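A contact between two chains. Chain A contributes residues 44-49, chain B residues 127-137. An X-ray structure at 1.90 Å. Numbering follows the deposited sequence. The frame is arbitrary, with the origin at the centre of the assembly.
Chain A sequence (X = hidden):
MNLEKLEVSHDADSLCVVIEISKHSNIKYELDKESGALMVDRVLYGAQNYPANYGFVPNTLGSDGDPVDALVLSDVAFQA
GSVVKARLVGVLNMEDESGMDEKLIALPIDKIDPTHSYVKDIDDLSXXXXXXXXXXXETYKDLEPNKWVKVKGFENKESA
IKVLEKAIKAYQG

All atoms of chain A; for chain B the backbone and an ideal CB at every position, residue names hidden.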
# COMPACT_ATOMS: atom_id res chain seq x y z
N LEU A 44 -5.64 -11.70 12.99
CA LEU A 44 -6.81 -11.21 13.72
C LEU A 44 -8.12 -11.74 13.12
O LEU A 44 -8.29 -11.74 11.90
CB LEU A 44 -6.83 -9.68 13.72
CG LEU A 44 -5.67 -8.98 14.45
CD1 LEU A 44 -5.83 -7.48 14.32
CD2 LEU A 44 -5.67 -9.38 15.93
N TYR A 45 -9.02 -12.20 13.98
CA TYR A 45 -10.31 -12.72 13.54
C TYR A 45 -11.24 -11.61 13.09
O TYR A 45 -12.10 -11.81 12.24
CB TYR A 45 -11.00 -13.47 14.68
CG TYR A 45 -10.47 -14.86 14.98
CD1 TYR A 45 -9.11 -15.16 14.89
CD2 TYR A 45 -11.34 -15.87 15.41
CE1 TYR A 45 -8.63 -16.44 15.24
CE2 TYR A 45 -10.88 -17.13 15.76
CZ TYR A 45 -9.53 -17.41 15.67
OH TYR A 45 -9.07 -18.66 16.03
N GLY A 46 -11.06 -10.42 13.67
CA GLY A 46 -11.92 -9.31 13.33
C GLY A 46 -11.32 -8.33 12.35
O GLY A 46 -10.14 -8.42 11.98
N ALA A 47 -12.15 -7.38 11.93
CA ALA A 47 -11.74 -6.34 10.98
C ALA A 47 -11.02 -5.26 11.78
O ALA A 47 -11.53 -4.16 11.96
CB ALA A 47 -12.97 -5.77 10.29
N GLN A 48 -9.83 -5.60 12.26
CA GLN A 48 -9.04 -4.69 13.07
C GLN A 48 -7.58 -4.67 12.65
O GLN A 48 -7.17 -5.44 11.80
CB GLN A 48 -9.14 -5.10 14.54
CG GLN A 48 -10.53 -4.94 15.15
CD GLN A 48 -10.66 -5.64 16.49
OE1 GLN A 48 -10.83 -6.86 16.55
NE2 GLN A 48 -10.58 -4.87 17.56
N ASN A 49 -6.82 -3.76 13.24
CA ASN A 49 -5.41 -3.65 12.93
C ASN A 49 -4.69 -3.10 14.15
O ASN A 49 -5.25 -2.27 14.87
CB ASN A 49 -5.19 -2.76 11.71
CG ASN A 49 -6.20 -1.63 11.61
OD1 ASN A 49 -7.35 -1.83 11.18
ND2 ASN A 49 -5.78 -0.44 12.01
N UNK B 127 -18.60 -18.87 7.95
CA UNK B 127 -18.94 -18.47 9.30
C UNK B 127 -18.01 -17.36 9.77
O UNK B 127 -18.43 -16.43 10.47
CB UNK B 127 -18.87 -19.67 10.25
N UNK B 128 -16.75 -17.47 9.39
CA UNK B 128 -15.73 -16.50 9.76
C UNK B 128 -16.02 -15.11 9.19
O UNK B 128 -15.88 -14.11 9.89
CB UNK B 128 -14.36 -16.98 9.28
N UNK B 129 -16.42 -15.06 7.92
CA UNK B 129 -16.72 -13.79 7.28
C UNK B 129 -17.94 -13.11 7.89
O UNK B 129 -17.95 -11.90 8.10
CB UNK B 129 -16.94 -14.00 5.78
N UNK B 130 -18.97 -13.91 8.16
CA UNK B 130 -20.20 -13.39 8.75
C UNK B 130 -19.93 -12.85 10.15
O UNK B 130 -20.39 -11.76 10.50
CB UNK B 130 -21.28 -14.48 8.80
N UNK B 131 -19.17 -13.59 10.94
CA UNK B 131 -18.85 -13.16 12.30
C UNK B 131 -18.02 -11.88 12.28
O UNK B 131 -18.21 -11.00 13.12
CB UNK B 131 -18.10 -14.26 13.05
N UNK B 132 -17.09 -11.78 11.33
CA UNK B 132 -16.24 -10.59 11.23
C UNK B 132 -17.08 -9.36 10.91
O UNK B 132 -16.89 -8.29 11.48
CB UNK B 132 -15.16 -10.79 10.16
N UNK B 133 -18.02 -9.52 9.98
CA UNK B 133 -18.88 -8.40 9.60
C UNK B 133 -19.77 -7.98 10.77
O UNK B 133 -19.91 -6.78 11.06
CB UNK B 133 -19.74 -8.77 8.39
N UNK B 134 -20.35 -8.96 11.44
CA UNK B 134 -21.23 -8.69 12.58
C UNK B 134 -20.48 -7.99 13.70
O UNK B 134 -20.98 -7.02 14.29
CB UNK B 134 -21.85 -9.99 13.10
N UNK B 135 -19.29 -8.48 14.00
CA UNK B 135 -18.47 -7.91 15.07
C UNK B 135 -18.03 -6.48 14.74
O UNK B 135 -17.87 -5.65 15.63
CB UNK B 135 -17.24 -8.79 15.32
N UNK B 136 -17.85 -6.20 13.45
CA UNK B 136 -17.45 -4.86 13.04
C UNK B 136 -18.55 -3.85 13.37
O UNK B 136 -18.31 -2.81 13.99
CB UNK B 136 -17.13 -4.83 11.54
N UNK B 137 -19.77 -4.15 12.95
CA UNK B 137 -20.88 -3.24 13.20
C UNK B 137 -21.20 -3.18 14.68
O UNK B 137 -21.62 -2.14 15.20
CB UNK B 137 -22.12 -3.67 12.41

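Chain B 127-137 is helical throughout, with phi/psi near -64/-42, so every position must suit a helix. Chain A passes alongside as an irregular loop. The nearest CA atoms are those of Gly46(A) and position 132, 5.0 Å apart.

Position 127 is out of reach of chain A, and a polar or charged residue would do. It is Lys127(B). Its NZ forms a salt bridge with OD1 of residue 131, at 3.1 Å, one helical turn on.

At 128, CA-to-CB points sideways and no chain A atom lies within 5.5 Å of the ideal CB. A longer side chain could still reach the ring and carbonyl of Tyr45(A). An aromatic, a long polar or a long aliphatic residue would suit. The residue is His128(B), chi1 t. Its CE1 comes 3.7 Å from Tyr45(A) O, and its NE2 lies 4.2 Å from Tyr45(A) CG. The two rings meet obliquely, with planes at 54°. A water donates to both Tyr45(A) O (3.0 Å) and His128(B) O (2.9 Å), so the backbones are linked here too.

Position 129 points away from chain A, and 130 is out of reach; many residues would fit either. They are Thr129(B) and Leu130(B).

Position 131 points sideways, with nothing of chain A close to its CB. A small or polar residue is reasonable. It is Asp131(B), the acidic partner of Lys127(B).

Position 132 faces chain A directly. Its ideal CB is 3.8 Å from Tyr45(A) O and 4.9 Å from Ala47(A) N. The room beside the loop favours a slim, flexible chain: Met, Gln, Glu, Arg or Lys. The residue is Lys132(B). Its CG packs 4.0 Å from Ala47(A) CB, and its CE lies 3.3 Å from Tyr45(A) O. The chain thus runs along the loop through its methylenes, and its ammonium makes no hydrogen bond to this stretch.

Position 133 points away, and 134 is out of reach. Chain A sets no demand on either. They are Ile133(B) and Lys134(B).

Position 135 points toward chain A, but its CB has no neighbour there within 5.5 Å. The gap leads to Gly46(A) and the amide end of Gln48(A), so a medium or large polar side chain would suit. The residue is His135(B), chi1 t. Its CE1 is 3.7 Å from Gln48(A) OE1. Its ND1 is 2.8 Å from a water O that also accepts from Ala47(A) N at 2.7 Å and donates to Lys132(B) O at 3.0 Å. A CB on Gly46(A) would sit a tight 3.3 Å from His135(B) ND1, so the glycine leaves room for the ring.

At 136, CA-to-CB points sideways, and the ideal CB is 4.4 Å from Ala47(A) CB. That methyl invites an apolar side chain: Leu, Met, Ile or Phe. It is Phe136(B), whose CD1 lies 4.1 Å from Ala47(A) CB.

Position 137 is out of reach and unconstrained by chain A. It is Phe137(B).

No direct hydrogen bond crosses this contact; packing and the two waters join the stretches.

Chain B (127-137) KHTLDKIKHFF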
# COMPACT_ATOMS: atom_id res chain seq x y z
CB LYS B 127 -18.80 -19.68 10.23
CG LYS B 127 -18.86 -19.37 11.71
CD LYS B 127 -20.22 -18.82 12.11
CE LYS B 127 -20.33 -18.74 13.62
NZ LYS B 127 -21.58 -18.03 14.03
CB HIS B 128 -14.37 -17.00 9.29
CG HIS B 128 -13.21 -16.21 9.81
ND1 HIS B 128 -12.70 -15.11 9.15
CD2 HIS B 128 -12.45 -16.37 10.92
CE1 HIS B 128 -11.67 -14.63 9.83
NE2 HIS B 128 -11.50 -15.37 10.91
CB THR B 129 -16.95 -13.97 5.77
OG1 THR B 129 -15.81 -14.63 5.19
CG2 THR B 129 -17.13 -12.62 5.09
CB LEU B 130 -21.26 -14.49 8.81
CG LEU B 130 -22.30 -14.52 7.68
CD1 LEU B 130 -21.66 -14.23 6.34
CD2 LEU B 130 -23.01 -15.88 7.67
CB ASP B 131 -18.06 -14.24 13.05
CG ASP B 131 -18.89 -15.48 13.34
OD1 ASP B 131 -20.13 -15.37 13.38
OD2 ASP B 131 -18.29 -16.55 13.56
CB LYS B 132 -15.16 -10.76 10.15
CG LYS B 132 -14.28 -9.51 9.95
CD LYS B 132 -13.26 -9.67 8.82
CE LYS B 132 -12.16 -10.66 9.16
NZ LYS B 132 -11.11 -10.74 8.08
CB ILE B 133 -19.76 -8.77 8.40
CG1 ILE B 133 -18.87 -8.91 7.16
CG2 ILE B 133 -20.86 -7.73 8.21
CD1 ILE B 133 -19.58 -9.36 5.92
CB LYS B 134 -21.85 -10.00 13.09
CG LYS B 134 -22.60 -9.87 14.41
CD LYS B 134 -23.67 -10.96 14.56
CE LYS B 134 -23.09 -12.36 14.52
NZ LYS B 134 -24.17 -13.41 14.55
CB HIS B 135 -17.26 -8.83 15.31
CG HIS B 135 -16.28 -8.28 16.29
ND1 HIS B 135 -15.15 -7.59 15.90
CD2 HIS B 135 -16.27 -8.29 17.64
CE1 HIS B 135 -14.49 -7.20 16.97
NE2 HIS B 135 -15.15 -7.60 18.04
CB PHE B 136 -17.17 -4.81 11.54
CG PHE B 136 -16.93 -3.42 11.03
CD1 PHE B 136 -15.69 -2.80 11.20
CD2 PHE B 136 -17.94 -2.72 10.38
CE1 PHE B 136 -15.47 -1.50 10.75
CE2 PHE B 136 -17.73 -1.42 9.92
CZ PHE B 136 -16.50 -0.81 10.10
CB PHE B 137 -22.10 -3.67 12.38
CG PHE B 137 -21.98 -3.34 10.92
CD1 PHE B 137 -22.09 -2.02 10.49
CD2 PHE B 137 -21.71 -4.33 9.99
CE1 PHE B 137 -21.92 -1.69 9.15
CE2 PHE B 137 -21.54 -4.01 8.64
CZ PHE B 137 -21.64 -2.68 8.22
O HOH W 1 -14.33 -13.77 12.26
O HOH W 2 -14.61 -7.36 13.12
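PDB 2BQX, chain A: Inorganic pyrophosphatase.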